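Uncharacterized protein conserved in bacteria (Streptococcus suis, PDB 4FZQ) is a surface antigen of the pathogen that mediates attachment to host cells, the crystallised fragment being its G5 domain, a module probably involved in binding host-surface glycans. Local coordinates at residues 4-10 and 44-50; 32-38 and 68-74; 26-31 and 74-78. The protein carries 1 engineered substitution. All coordinates share one frame; numbering follows the deposited sequence.

Interaction 1 of 3, residues 4-10 and 44-50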
ATOM      1  N   THR A   4      17.847  25.616 -19.307  1.00 34.63           N
ATOM      2  CA  THR A   4      18.527  25.699 -18.035  1.00 33.92           C
ATOM      3  C   THR A   4      18.258  24.415 -17.268  1.00 32.68           C
ATOM      4  O   THR A   4      17.389  23.637 -17.641  1.00 32.03           O
ATOM      5  CB  THR A   4      18.045  26.922 -17.237  1.00 34.69           C
ATOM      6  OG1 THR A   4      18.827  27.046 -16.044  1.00 38.51           O
ATOM      7  CG2 THR A   4      16.572  26.794 -16.888  1.00 31.94           C
ATOM      8  N   THR A   5      19.018  24.181 -16.210  1.00 33.25           N
ATOM      9  CA  THR A   5      18.837  22.974 -15.425  1.00 33.44           C
ATOM     10  C   THR A   5      18.766  23.287 -13.938  1.00 35.17           C
ATOM     11  O   THR A   5      19.350  24.265 -13.465  1.00 36.58           O
ATOM     12  CB  THR A   5      19.999  21.975 -15.653  1.00 33.19           C
ATOM     13  OG1 THR A   5      21.214  22.534 -15.133  1.00 33.99           O
ATOM     14  CG2 THR A   5      20.168  21.668 -17.141  1.00 27.76           C
ATOM     15  N   LYS A   6      18.026  22.458 -13.210  1.00 38.31           N
ATOM     16  CA  LYS A   6      17.900  22.597 -11.766  1.00 38.07           C
ATOM     17  C   LYS A   6      17.816  21.188 -11.194  1.00 36.65           C
ATOM     18  O   LYS A   6      17.279  20.281 -11.828  1.00 35.22           O
ATOM     19  CB  LYS A   6      16.654  23.410 -11.385  1.00 39.91           C
ATOM     20  CG  LYS A   6      15.329  22.809 -11.827  1.00 45.26           C
ATOM     21  CD  LYS A   6      14.155  23.646 -11.311  1.00 48.96           C
ATOM     22  CE  LYS A   6      12.802  23.159 -11.851  1.00 50.70           C
ATOM     23  NZ  LYS A   6      12.483  21.752 -11.465  1.00 49.43           N
ATOM     24  N   GLU A   7      18.374  21.003 -10.007  1.00 36.62           N
ATOM     25  CA  GLU A   7      18.362  19.708  -9.360  1.00 36.95           C
ATOM     26  C   GLU A   7      17.261  19.624  -8.326  1.00 36.23           C
ATOM     27  O   GLU A   7      16.932  20.608  -7.680  1.00 37.23           O
ATOM     28  CB  GLU A   7      19.713  19.439  -8.713  1.00 39.02           C
ATOM     29  CG  GLU A   7      20.792  19.071  -9.713  1.00 45.45           C
ATOM     30  CD  GLU A   7      22.097  18.689  -9.041  1.00 51.10           C
ATOM     31  OE1 GLU A   7      22.050  18.094  -7.937  1.00 52.30           O
ATOM     32  OE2 GLU A   7      23.171  18.969  -9.616  1.00 54.10           O
ATOM     33  N   ARG A   8      16.678  18.439  -8.191  1.00 34.39           N
ATOM     34  CA  ARG A   8      15.602  18.206  -7.231  1.00 34.62           C
ATOM     35  C   ARG A   8      15.901  17.003  -6.362  1.00 33.82           C
ATOM     36  O   ARG A   8      16.434  15.997  -6.827  1.00 34.38           O
ATOM     37  CB  ARG A   8      14.269  17.939  -7.940  1.00 34.10           C
ATOM     38  CG  ARG A   8      13.524  19.162  -8.402  1.00 34.79           C
ATOM     39  CD  ARG A   8      12.132  18.804  -8.888  1.00 33.60           C
ATOM     40  NE  ARG A   8      12.164  17.879 -10.015  1.00 32.95           N
ATOM     41  CZ  ARG A   8      11.840  16.594  -9.940  1.00 33.10           C
ATOM     42  NH1 ARG A   8      11.455  16.072  -8.783  1.00 31.82           N
ATOM     43  NH2 ARG A   8      11.894  15.835 -11.026  1.00 32.82           N
ATOM     44  N   LYS A   9      15.541  17.106  -5.095  1.00 40.04           N
ATOM     45  CA  LYS A   9      15.737  16.009  -4.172  1.00 39.85           C
ATOM     46  C   LYS A   9      14.343  15.537  -3.759  1.00 38.58           C
ATOM     47  O   LYS A   9      13.507  16.336  -3.349  1.00 38.96           O
ATOM     48  CB  LYS A   9      16.532  16.490  -2.959  1.00 41.98           C
ATOM     49  CG  LYS A   9      16.850  15.405  -1.944  1.00 49.85           C
ATOM     50  CD  LYS A   9      17.502  15.972  -0.680  1.00 54.19           C
ATOM     51  CE  LYS A   9      18.905  16.511  -0.945  1.00 58.44           C
ATOM     52  NZ  LYS A   9      18.928  17.620  -1.958  1.00 61.69           N
ATOM     53  N   VAL A  10      14.084  14.244  -3.903  1.00 34.09           N
ATOM     54  CA  VAL A  10      12.797  13.670  -3.528  1.00 32.79           C
ATOM     55  C   VAL A  10      13.038  12.576  -2.483  1.00 33.73           C
ATOM     56  O   VAL A  10      13.792  11.636  -2.721  1.00 33.60           O
ATOM     57  CB  VAL A  10      12.078  13.068  -4.758  1.00 33.61           C
ATOM     58  CG1 VAL A  10      10.834  12.315  -4.325  1.00 30.94           C
ATOM     59  CG2 VAL A  10      11.714  14.179  -5.738  1.00 30.67           C
ATOM     60  N   SER A  44      16.270  10.471  -3.779  1.00 24.23           N
ATOM     61  CA  SER A  44      16.666  10.512  -5.171  1.00 22.97           C
ATOM     62  C   SER A  44      16.959  11.952  -5.557  1.00 24.14           C
ATOM     63  O   SER A  44      16.215  12.871  -5.192  1.00 22.95           O
ATOM     64  CB  SER A  44      15.554   9.967  -6.065  1.00 23.34           C
ATOM     65  OG  SER A  44      15.224   8.642  -5.733  1.00 23.32           O
ATOM     66  N   VAL A  45      18.059  12.149  -6.275  1.00 24.93           N
ATOM     67  CA  VAL A  45      18.414  13.477  -6.751  1.00 24.42           C
ATOM     68  C   VAL A  45      18.150  13.447  -8.248  1.00 23.82           C
ATOM     69  O   VAL A  45      18.660  12.575  -8.957  1.00 21.57           O
ATOM     70  CB  VAL A  45      19.894  13.805  -6.515  1.00 26.37           C
ATOM     71  CG1 VAL A  45      20.236  15.142  -7.179  1.00 25.58           C
ATOM     72  CG2 VAL A  45      20.181  13.875  -5.029  1.00 24.57           C
ATOM     73  N   TYR A  46      17.337  14.386  -8.718  1.00 22.70           N
ATOM     74  CA  TYR A  46      17.001  14.454 -10.132  1.00 22.97           C
ATOM     75  C   TYR A  46      17.532  15.720 -10.746  1.00 24.08           C
ATOM     76  O   TYR A  46      17.905  16.662 -10.040  1.00 22.80           O
ATOM     77  CB  TYR A  46      15.486  14.461 -10.344  1.00 22.04           C
ATOM     78  CG  TYR A  46      14.773  13.198  -9.939  1.00 21.28           C
ATOM     79  CD1 TYR A  46      14.285  13.033  -8.643  1.00 22.71           C
ATOM     80  CD2 TYR A  46      14.585  12.166 -10.854  1.00 19.43           C
ATOM     81  CE1 TYR A  46      13.620  11.860  -8.272  1.00 24.51           C
ATOM     82  CE2 TYR A  46      13.931  11.001 -10.498  1.00 22.54           C
ATOM     83  CZ  TYR A  46      13.448  10.852  -9.205  1.00 24.59           C
ATOM     84  OH  TYR A  46      12.787   9.701  -8.851  1.00 29.87           O
ATOM     85  N   GLN A  47      17.564  15.737 -12.076  1.00 27.19           N
ATOM     86  CA  GLN A  47      17.979  16.935 -12.788  1.00 26.77           C
ATOM     87  C   GLN A  47      16.955  17.208 -13.874  1.00 26.52           C
ATOM     88  O   GLN A  47      16.676  16.350 -14.709  1.00 23.54           O
ATOM     89  CB  GLN A  47      19.346  16.793 -13.422  1.00 27.93           C
ATOM     90  CG  GLN A  47      19.860  18.144 -13.842  1.00 31.44           C
ATOM     91  CD  GLN A  47      21.203  18.089 -14.511  1.00 33.49           C
ATOM     92  OE1 GLN A  47      21.944  19.068 -14.495  1.00 34.07           O
ATOM     93  NE2 GLN A  47      21.524  16.953 -15.117  1.00 34.32           N
ATOM     94  N   ASP A  48      16.386  18.406 -13.848  1.00 26.29           N
ATOM     95  CA  ASP A  48      15.378  18.781 -14.822  1.00 29.77           C
ATOM     96  C   ASP A  48      15.933  19.743 -15.849  1.00 30.97           C
ATOM     97  O   ASP A  48      16.843  20.520 -15.550  1.00 31.82           O
ATOM     98  CB  ASP A  48      14.202  19.456 -14.118  1.00 31.48           C
ATOM     99  CG  ASP A  48      13.465  18.526 -13.175  1.00 32.53           C
ATOM    100  OD1 ASP A  48      12.879  19.032 -12.196  1.00 32.89           O
ATOM    101  OD2 ASP A  48      13.457  17.303 -13.413  1.00 34.37           O
ATOM    102  N   VAL A  49      15.398  19.677 -17.063  1.00 29.40           N
ATOM    103  CA  VAL A  49      15.804  20.603 -18.107  1.00 30.30           C
ATOM    104  C   VAL A  49      14.614  21.536 -18.254  1.00 30.79           C
ATOM    105  O   VAL A  49      13.479  21.083 -18.401  1.00 29.44           O
ATOM    106  CB  VAL A  49      16.031  19.924 -19.474  1.00 29.87           C
ATOM    107  CG1 VAL A  49      16.592  20.942 -20.460  1.00 29.58           C
ATOM    108  CG2 VAL A  49      16.962  18.778 -19.341  1.00 28.17           C
ATOM    109  N   ILE A  50      14.865  22.834 -18.223  1.00 33.49           N
ATOM    110  CA  ILE A  50      13.778  23.789 -18.349  1.00 36.31           C
ATOM    111  C   ILE A  50      13.869  24.604 -19.634  1.00 39.14           C
ATOM    112  O   ILE A  50      14.885  25.250 -19.906  1.00 37.75           O
ATOM    113  CB  ILE A  50      13.772  24.734 -17.144  1.00 37.03           C
ATOM    114  CG1 ILE A  50      13.763  23.898 -15.865  1.00 38.00           C
ATOM    115  CG2 ILE A  50      12.567  25.668 -17.202  1.00 34.14           C
ATOM    116  CD1 ILE A  50      14.099  24.670 -14.590  1.00 42.95           C
TER
HETATM  117  O   HOH W   1      21.527  21.053 -12.153  1.00 54.86           O
HETATM  118  O   HOH W   2      13.209   8.903  -3.777  1.00 25.43           O

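Interaction 2 of 3, residues 32-38 and 68-74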
ATOM      1  N   TYR A  32       4.318  -5.136  24.698  1.00 52.33           N
ATOM      2  CA  TYR A  32       4.515  -3.693  24.642  1.00 50.45           C
ATOM      3  C   TYR A  32       5.577  -3.400  23.584  1.00 49.23           C
ATOM      4  O   TYR A  32       6.289  -4.306  23.149  1.00 49.89           O
ATOM      5  CB  TYR A  32       4.999  -3.181  26.001  1.00 50.42           C
ATOM      6  CG  TYR A  32       6.285  -3.835  26.452  1.00 48.96           C
ATOM      7  CD1 TYR A  32       6.305  -5.166  26.858  1.00 50.56           C
ATOM      8  CD2 TYR A  32       7.492  -3.143  26.414  1.00 49.01           C
ATOM      9  CE1 TYR A  32       7.500  -5.797  27.211  1.00 50.64           C
ATOM     10  CE2 TYR A  32       8.692  -3.764  26.760  1.00 50.12           C
ATOM     11  CZ  TYR A  32       8.688  -5.093  27.157  1.00 50.91           C
ATOM     12  OH  TYR A  32       9.867  -5.730  27.485  1.00 51.98           O
ATOM     13  N   LEU A  33       5.693  -2.150  23.155  1.00 44.87           N
ATOM     14  CA  LEU A  33       6.718  -1.844  22.175  1.00 43.41           C
ATOM     15  C   LEU A  33       7.939  -1.329  22.906  1.00 40.84           C
ATOM     16  O   LEU A  33       7.828  -0.514  23.813  1.00 40.60           O
ATOM     17  CB  LEU A  33       6.222  -0.833  21.133  1.00 45.25           C
ATOM     18  CG  LEU A  33       5.736   0.573  21.478  1.00 47.78           C
ATOM     19  CD1 LEU A  33       6.847   1.401  22.095  1.00 48.50           C
ATOM     20  CD2 LEU A  33       5.249   1.235  20.188  1.00 48.34           C
ATOM     21  N   LEU A  34       9.104  -1.841  22.529  1.00 40.70           N
ATOM     22  CA  LEU A  34      10.356  -1.443  23.153  1.00 38.50           C
ATOM     23  C   LEU A  34      10.774  -0.078  22.629  1.00 37.54           C
ATOM     24  O   LEU A  34      11.375   0.716  23.348  1.00 38.39           O
ATOM     25  CB  LEU A  34      11.447  -2.458  22.839  1.00 38.20           C
ATOM     26  CG  LEU A  34      12.221  -3.012  24.031  1.00 39.52           C
ATOM     27  CD1 LEU A  34      13.407  -3.813  23.512  1.00 37.41           C
ATOM     28  CD2 LEU A  34      12.689  -1.876  24.931  1.00 37.27           C
ATOM     29  N   GLN A  35      10.479   0.174  21.359  1.00 29.52           N
ATOM     30  CA  GLN A  35      10.791   1.451  20.743  1.00 29.89           C
ATOM     31  C   GLN A  35       9.911   1.597  19.510  1.00 28.81           C
ATOM     32  O   GLN A  35       9.573   0.610  18.853  1.00 25.60           O
ATOM     33  CB  GLN A  35      12.285   1.550  20.400  1.00 29.70           C
ATOM     34  CG  GLN A  35      12.713   0.904  19.107  1.00 33.39           C
ATOM     35  CD  GLN A  35      14.221   0.989  18.876  1.00 34.99           C
ATOM     36  OE1 GLN A  35      14.717   0.614  17.814  1.00 35.34           O
ATOM     37  NE2 GLN A  35      14.955   1.474  19.874  1.00 36.96           N
ATOM     38  N   GLU A  36       9.525   2.832  19.209  1.00 37.19           N
ATOM     39  CA  GLU A  36       8.637   3.087  18.086  1.00 39.52           C
ATOM     40  C   GLU A  36       9.282   3.016  16.713  1.00 37.06           C
ATOM     41  O   GLU A  36       8.597   2.811  15.717  1.00 34.09           O
ATOM     42  CB  GLU A  36       7.936   4.437  18.283  1.00 44.29           C
ATOM     43  CG  GLU A  36       7.134   4.492  19.588  1.00 51.97           C
ATOM     44  CD  GLU A  36       5.919   5.406  19.518  1.00 56.76           C
ATOM     45  OE1 GLU A  36       6.094   6.643  19.415  1.00 58.36           O
ATOM     46  OE2 GLU A  36       4.783   4.877  19.567  1.00 60.73           O
ATOM     47  N   GLY A  37      10.595   3.187  16.665  1.00 35.00           N
ATOM     48  CA  GLY A  37      11.294   3.128  15.395  1.00 36.92           C
ATOM     49  C   GLY A  37      10.955   4.244  14.428  1.00 36.37           C
ATOM     50  O   GLY A  37       9.817   4.706  14.367  1.00 38.39           O
ATOM     51  N   LYS A  38      11.961   4.681  13.677  1.00 48.62           N
ATOM     52  CA  LYS A  38      11.807   5.745  12.691  1.00 46.04           C
ATOM     53  C   LYS A  38      11.948   5.182  11.291  1.00 43.38           C
ATOM     54  O   LYS A  38      12.754   4.292  11.047  1.00 43.33           O
ATOM     55  CB  LYS A  38      12.864   6.832  12.906  1.00 48.47           C
ATOM     56  CG  LYS A  38      12.573   7.779  14.066  1.00 52.57           C
ATOM     57  CD  LYS A  38      13.381   7.454  15.323  1.00 54.59           C
ATOM     58  CE  LYS A  38      14.858   7.818  15.162  1.00 54.52           C
ATOM     59  NZ  LYS A  38      15.618   7.709  16.444  1.00 51.99           N
ATOM     60  N   GLY A  68      16.470   2.714   8.514  1.00 28.52           N
ATOM     61  CA  GLY A  68      15.878   3.483   9.591  1.00 27.83           C
ATOM     62  C   GLY A  68      16.091   2.830  10.939  1.00 29.13           C
ATOM     63  O   GLY A  68      17.039   2.072  11.143  1.00 31.02           O
ATOM     64  N   GLN A  69      15.200   3.127  11.872  1.00 33.51           N
ATOM     65  CA  GLN A  69      15.276   2.555  13.204  1.00 33.66           C
ATOM     66  C   GLN A  69      14.092   1.610  13.356  1.00 32.62           C
ATOM     67  O   GLN A  69      12.956   1.984  13.072  1.00 30.89           O
ATOM     68  CB  GLN A  69      15.210   3.673  14.245  1.00 37.12           C
ATOM     69  CG  GLN A  69      15.220   3.206  15.690  1.00 41.29           C
ATOM     70  CD  GLN A  69      15.039   4.357  16.667  1.00 44.20           C
ATOM     71  OE1 GLN A  69      15.936   5.177  16.843  1.00 45.35           O
ATOM     72  NE2 GLN A  69      13.870   4.428  17.301  1.00 47.66           N
ATOM     73  N   ASN A  70      14.362   0.383  13.788  1.00 27.24           N
ATOM     74  CA  ASN A  70      13.302  -0.604  13.967  1.00 27.68           C
ATOM     75  C   ASN A  70      12.304  -0.273  15.066  1.00 27.79           C
ATOM     76  O   ASN A  70      12.636   0.340  16.080  1.00 26.78           O
ATOM     77  CB  ASN A  70      13.869  -1.987  14.306  1.00 28.15           C
ATOM     78  CG  ASN A  70      14.450  -2.706  13.109  1.00 31.32           C
ATOM     79  OD1 ASN A  70      14.308  -2.268  11.964  1.00 33.14           O
ATOM     80  ND2 ASN A  70      15.105  -3.838  13.369  1.00 29.52           N
ATOM     81  N   ARG A  71      11.071  -0.695  14.840  1.00 29.41           N
ATOM     82  CA  ARG A  71      10.019  -0.555  15.815  1.00 28.83           C
ATOM     83  C   ARG A  71      10.158  -1.930  16.476  1.00 30.12           C
ATOM     84  O   ARG A  71      10.220  -2.949  15.780  1.00 30.90           O
ATOM     85  CB  ARG A  71       8.682  -0.430  15.095  1.00 30.38           C
ATOM     86  CG  ARG A  71       7.451  -0.412  15.980  1.00 33.62           C
ATOM     87  CD  ARG A  71       6.204  -0.272  15.118  1.00 38.40           C
ATOM     88  NE  ARG A  71       4.976  -0.515  15.868  1.00 44.42           N
ATOM     89  CZ  ARG A  71       4.507   0.289  16.816  1.00 46.61           C
ATOM     90  NH1 ARG A  71       5.165   1.400  17.126  1.00 47.47           N
ATOM     91  NH2 ARG A  71       3.387  -0.023  17.459  1.00 47.25           N
ATOM     92  N   ILE A  72      10.255  -1.982  17.795  1.00 27.34           N
ATOM     93  CA  ILE A  72      10.396  -3.278  18.443  1.00 25.65           C
ATOM     94  C   ILE A  72       9.168  -3.643  19.265  1.00 25.61           C
ATOM     95  O   ILE A  72       8.796  -2.927  20.199  1.00 24.00           O
ATOM     96  CB  ILE A  72      11.645  -3.339  19.372  1.00 25.39           C
ATOM     97  CG1 ILE A  72      12.936  -3.379  18.551  1.00 26.64           C
ATOM     98  CG2 ILE A  72      11.606  -4.597  20.210  1.00 23.75           C
ATOM     99  CD1 ILE A  72      12.856  -3.439  17.021  1.00 42.95           C
ATOM    100  N   LEU A  73       8.543  -4.761  18.911  1.00 22.57           N
ATOM    101  CA  LEU A  73       7.379  -5.233  19.643  1.00 23.71           C
ATOM    102  C   LEU A  73       7.836  -6.418  20.492  1.00 23.38           C
ATOM    103  O   LEU A  73       8.412  -7.376  19.977  1.00 21.23           O
ATOM    104  CB  LEU A  73       6.269  -5.674  18.687  1.00 26.14           C
ATOM    105  CG  LEU A  73       4.925  -5.906  19.393  1.00 30.20           C
ATOM    106  CD1 LEU A  73       4.346  -4.550  19.777  1.00 30.43           C
ATOM    107  CD2 LEU A  73       3.950  -6.659  18.499  1.00 30.11           C
ATOM    108  N   VAL A  74       7.594  -6.338  21.795  1.00 23.15           N
ATOM    109  CA  VAL A  74       7.991  -7.397  22.719  1.00 24.11           C
ATOM    110  C   VAL A  74       6.745  -8.114  23.237  1.00 25.93           C
ATOM    111  O   VAL A  74       5.833  -7.483  23.761  1.00 24.75           O
ATOM    112  CB  VAL A  74       8.793  -6.819  23.919  1.00 25.51           C
ATOM    113  CG1 VAL A  74       9.375  -7.945  24.741  1.00 27.32           C
ATOM    114  CG2 VAL A  74       9.922  -5.916  23.421  1.00 24.71           C
TER
HETATM  115  O   HOH W   3       6.141   2.724  14.516  1.00 62.96           O

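Interaction 3 of 3, residues 26-31 and 74-78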
ATOM      1  N   LEU A  26       7.086 -11.661  30.259  1.00 60.86           N
ATOM      2  CA  LEU A  26       5.713 -11.244  30.009  1.00 62.64           C
ATOM      3  C   LEU A  26       4.727 -12.401  30.025  1.00 63.77           C
ATOM      4  O   LEU A  26       5.079 -13.538  29.721  1.00 63.90           O
ATOM      5  CB  LEU A  26       5.611 -10.555  28.647  1.00 62.03           C
ATOM      6  CG  LEU A  26       6.520  -9.369  28.334  1.00 61.94           C
ATOM      7  CD1 LEU A  26       6.349  -9.005  26.869  1.00 61.28           C
ATOM      8  CD2 LEU A  26       6.183  -8.192  29.229  1.00 61.04           C
ATOM      9  N   PRO A  27       3.474 -12.121  30.397  1.00 62.85           N
ATOM     10  CA  PRO A  27       2.439 -13.153  30.433  1.00 64.80           C
ATOM     11  C   PRO A  27       2.192 -13.687  29.021  1.00 66.89           C
ATOM     12  O   PRO A  27       3.011 -13.483  28.128  1.00 68.14           O
ATOM     13  CB  PRO A  27       1.239 -12.405  30.994  1.00 63.87           C
ATOM     14  CG  PRO A  27       1.880 -11.453  31.949  1.00 62.99           C
ATOM     15  CD  PRO A  27       3.043 -10.926  31.143  1.00 62.90           C
ATOM     16  N   LEU A  28       1.062 -14.355  28.815  1.00 86.53           N
ATOM     17  CA  LEU A  28       0.736 -14.921  27.510  1.00 87.72           C
ATOM     18  C   LEU A  28       0.355 -13.881  26.460  1.00 87.73           C
ATOM     19  O   LEU A  28       0.997 -13.791  25.414  1.00 88.99           O
ATOM     20  CB  LEU A  28      -0.404 -15.938  27.634  1.00 90.52           C
ATOM     21  CG  LEU A  28      -1.796 -15.419  28.032  1.00 91.85           C
ATOM     22  CD1 LEU A  28      -2.843 -16.507  27.793  1.00 92.59           C
ATOM     23  CD2 LEU A  28      -1.785 -14.980  29.493  1.00 93.14           C
ATOM     24  N   GLY A  29      -0.688 -13.102  26.738  1.00 56.83           N
ATOM     25  CA  GLY A  29      -1.133 -12.099  25.784  1.00 55.51           C
ATOM     26  C   GLY A  29      -0.635 -10.690  26.044  1.00 54.39           C
ATOM     27  O   GLY A  29      -1.144  -9.729  25.464  1.00 55.04           O
ATOM     28  N   LYS A  30       0.363 -10.563  26.910  1.00 68.56           N
ATOM     29  CA  LYS A  30       0.918  -9.261  27.247  1.00 67.42           C
ATOM     30  C   LYS A  30       2.042  -8.909  26.274  1.00 65.63           C
ATOM     31  O   LYS A  30       2.869  -9.757  25.935  1.00 65.18           O
ATOM     32  CB  LYS A  30       1.446  -9.290  28.682  1.00 70.25           C
ATOM     33  CG  LYS A  30       1.260  -8.001  29.467  1.00 72.65           C
ATOM     34  CD  LYS A  30       2.128  -6.864  28.941  1.00 74.78           C
ATOM     35  CE  LYS A  30       1.960  -5.621  29.804  1.00 74.64           C
ATOM     36  NZ  LYS A  30       0.521  -5.239  29.927  1.00 75.37           N
ATOM     37  N   SER A  31       2.060  -7.660  25.820  1.00 55.64           N
ATOM     38  CA  SER A  31       3.083  -7.202  24.893  1.00 52.53           C
ATOM     39  C   SER A  31       3.123  -5.685  24.861  1.00 50.53           C
ATOM     40  O   SER A  31       2.094  -5.029  24.978  1.00 51.39           O
ATOM     41  CB  SER A  31       2.803  -7.721  23.486  1.00 51.59           C
ATOM     42  OG  SER A  31       1.695  -7.045  22.929  1.00 52.01           O
ATOM     43  N   VAL A  74       7.594  -6.338  21.795  1.00 23.15           N
ATOM     44  CA  VAL A  74       7.991  -7.397  22.719  1.00 24.11           C
ATOM     45  C   VAL A  74       6.745  -8.114  23.237  1.00 25.93           C
ATOM     46  O   VAL A  74       5.833  -7.483  23.761  1.00 24.75           O
ATOM     47  CB  VAL A  74       8.793  -6.819  23.919  1.00 25.51           C
ATOM     48  CG1 VAL A  74       9.375  -7.945  24.741  1.00 27.32           C
ATOM     49  CG2 VAL A  74       9.922  -5.916  23.421  1.00 24.71           C
ATOM     50  N   LYS A  75       6.703  -9.433  23.077  1.00 32.93           N
ATOM     51  CA  LYS A  75       5.556 -10.206  23.527  1.00 33.55           C
ATOM     52  C   LYS A  75       5.940 -11.440  24.340  1.00 35.96           C
ATOM     53  O   LYS A  75       7.110 -11.855  24.384  1.00 35.51           O
ATOM     54  CB  LYS A  75       4.701 -10.609  22.330  1.00 32.76           C
ATOM     55  CG  LYS A  75       5.466 -11.334  21.253  1.00 32.14           C
ATOM     56  CD  LYS A  75       4.566 -11.660  20.072  1.00 31.41           C
ATOM     57  CE  LYS A  75       3.457 -12.613  20.463  1.00 33.05           C
ATOM     58  NZ  LYS A  75       2.633 -13.006  19.289  1.00 34.26           N
ATOM     59  N   GLY A  76       4.930 -12.027  24.974  1.00 36.52           N
ATOM     60  CA  GLY A  76       5.150 -13.182  25.817  1.00 38.60           C
ATOM     61  C   GLY A  76       4.957 -14.521  25.151  1.00 40.04           C
ATOM     62  O   GLY A  76       4.580 -15.491  25.807  1.00 41.71           O
ATOM     63  N   SER A  77       5.191 -14.582  23.846  1.00 37.42           N
ATOM     64  CA  SER A  77       5.066 -15.846  23.126  1.00 37.25           C
ATOM     65  C   SER A  77       6.102 -15.856  22.016  1.00 36.38           C
ATOM     66  O   SER A  77       6.588 -14.804  21.624  1.00 36.50           O
ATOM     67  CB  SER A  77       3.679 -15.989  22.513  1.00 36.99           C
ATOM     68  OG  SER A  77       2.664 -15.595  23.414  1.00 43.95           O
ATOM     69  N   LEU A  78       6.452 -17.029  21.505  1.00 33.35           N
ATOM     70  CA  LEU A  78       7.421 -17.062  20.427  1.00 33.92           C
ATOM     71  C   LEU A  78       6.787 -17.522  19.128  1.00 37.46           C
ATOM     72  O   LEU A  78       6.388 -18.676  19.004  1.00 37.90           O
ATOM     73  CB  LEU A  78       8.590 -17.988  20.746  1.00 30.94           C
ATOM     74  CG  LEU A  78       9.622 -18.079  19.604  1.00 29.86           C
ATOM     75  CD1 LEU A  78      10.270 -16.723  19.386  1.00 25.35           C
ATOM     76  CD2 LEU A  78      10.678 -19.123  19.910  1.00 30.43           C
TER

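Interaction 1 of 3, residues 4-10 and 44-50
K6 carries CG between its backbone N and carbonyl carbon (chi1 61°) and, after a straight run, bends at its last torsion; R8 holds CG opposite its carbonyl carbon and kinks at chi3 (-61°). Both charged ends thereby converge on D48, across an antiparallel ladder joining strands 4-13 and 41-50 in one of the G5 domain's two sheets, which runs on through V10 into the second subunit. D48 OD1 accepts twice: K6 NZ reaches it at 2.8 Å on the anti lone pair, and R8 NE at 2.6 Å from the syn side. The R8 guanidinium and the carboxylate are nearly coplanar, 22° apart, which should restrict guanidinium rotation, and two cations probably keep D48 ionised. Y46 CB sits over one face of that guanidinium, while R8 NH1 turns to E12 of the second subunit. The K6 methylenes run across I50 CD1. Main-chain bonds pair T4, K6, R8 and V10 with I50, D48, Y46 and S44, and strand 55-66 pairs with the other edge of 41-50. On the face with T5 and E7, a water donates to Q47 OE1. At the V10 end another water donates to V10 O at 3.0 Å and lies 2.8 Å from S44 OG.

Interaction 2 of 3, residues 32-38 and 68-74
Strands 31-35 and 71-75 pair antiparallel in the second three-stranded sheet of the G5 domain, and this contact follows that pairing into loop residues 36-38 and 68-70. Y32 and V74 form a hydrogen-bonded pair, with V74 N reaching Y32 O at 2.8 Å. On the same side of the sheet, V74 CB lies over one face of the Y32 ring in a CH-pi contact, 4.0 Å from the centroid; chi1 of 58° swings the ring in beside V74. L34 then lies alongside I72, its CB 3.4 Å from I72 CG2, and its CG reaches V74 CG2. The chain turns a corner at L34, where L34 N bonds to I72 O, and I72 N takes Q35 O instead. Past the corner, G37 CA comes to 3.1 Å from Q69 O, an approach that G37, having no side chain, allows. K38 curls back so that NZ meets Q69 OE1 at 2.6 Å, from well above the carbonyl plane, while Q69 N binds K38 O. R71 CB and CG pass beside E36 O, which accepts a hydrogen bond from a water, while R71 NE forms a salt bridge with E18 of strand 18-22. The chemistry thus shifts from apolar contacts at Y32, L34, I72 and V74 to polar ones at K38 and Q69, implying a loop end joined by main-chain bonding and the K38 ammonium on the Q69 amide oxygen.

Interaction 3 of 3, residues 26-31 and 74-78
L26 pushes its CD1 methyl against the backbone of strand 71-75 as that strand runs out, and this is the close-packed half of the contact. The methyl lies 3.5 Å from both V74 O and K75 C, and 3.8 Å from V74 CG1. It arrives there because CG stands beside the backbone N (chi1 -55°) and the chain then extends. One residue farther on, G76 fits closely against the loop: its CA hydrogen points at P27 O in an almost straight CA-H...O contact, CA to O 3.2 Å with 165° at the hydrogen. Having no side chain, G76 lets the two backbones approach this closely. S31 and K75 form a non-hydrogen-bonded antiparallel pair beside this, and their CB atoms meet at 3.6 Å.

The other half is much looser. The hydrogen bond from G76 N to K30 O is weak, 3.2 Å long and bent to 131°. P27 and L28 point away from 74-78, and the end of K30 leads off as well; the exposed L28 is poorly ordered, in keeping with a flexible loop crest. S77 OG comes within 3.2 Å of L28 O. The ammonium of K75 also leads off from the loop and pairs with E79 instead.

In the fold, 26-31 is the later part of the loop between strands 18-22 and 31-35, ending on the first residue of the latter, while 74-78 is the exit from the strand lying between those two. L26 packs on Y32 of strand 31-35, K75 shares backbone bonds with R21 and D23 and touches I20 of strand 18-22, and L78 reaches Y22, so loop and terminus both lie at the end of the sheet where 71-75 runs out.

How the interactions relate
All three are surface contacts in an elongated, helix-free chain, and two sheets divide them. Interaction 1 belongs to one sheet, and interactions 2 and 3 to the other, on the opposite side of the chain's centre; centres of 1 and 2 lie 35 Å apart. Interactions 2 and 3 share V74 and strand 71-75, and they touch where Y32 CE1 meets L26 CD2 at 3.4 Å. Interaction 1 is a regular ladder with a buried carboxylate between two cations. Interaction 2 begins as a ladder and dissolves into loops, whereas interaction 3 rests on the L26 methyl and close backbone fit, with a weak hydrogen bond beside them. Subunit neighbours approach interactions 1 and 2.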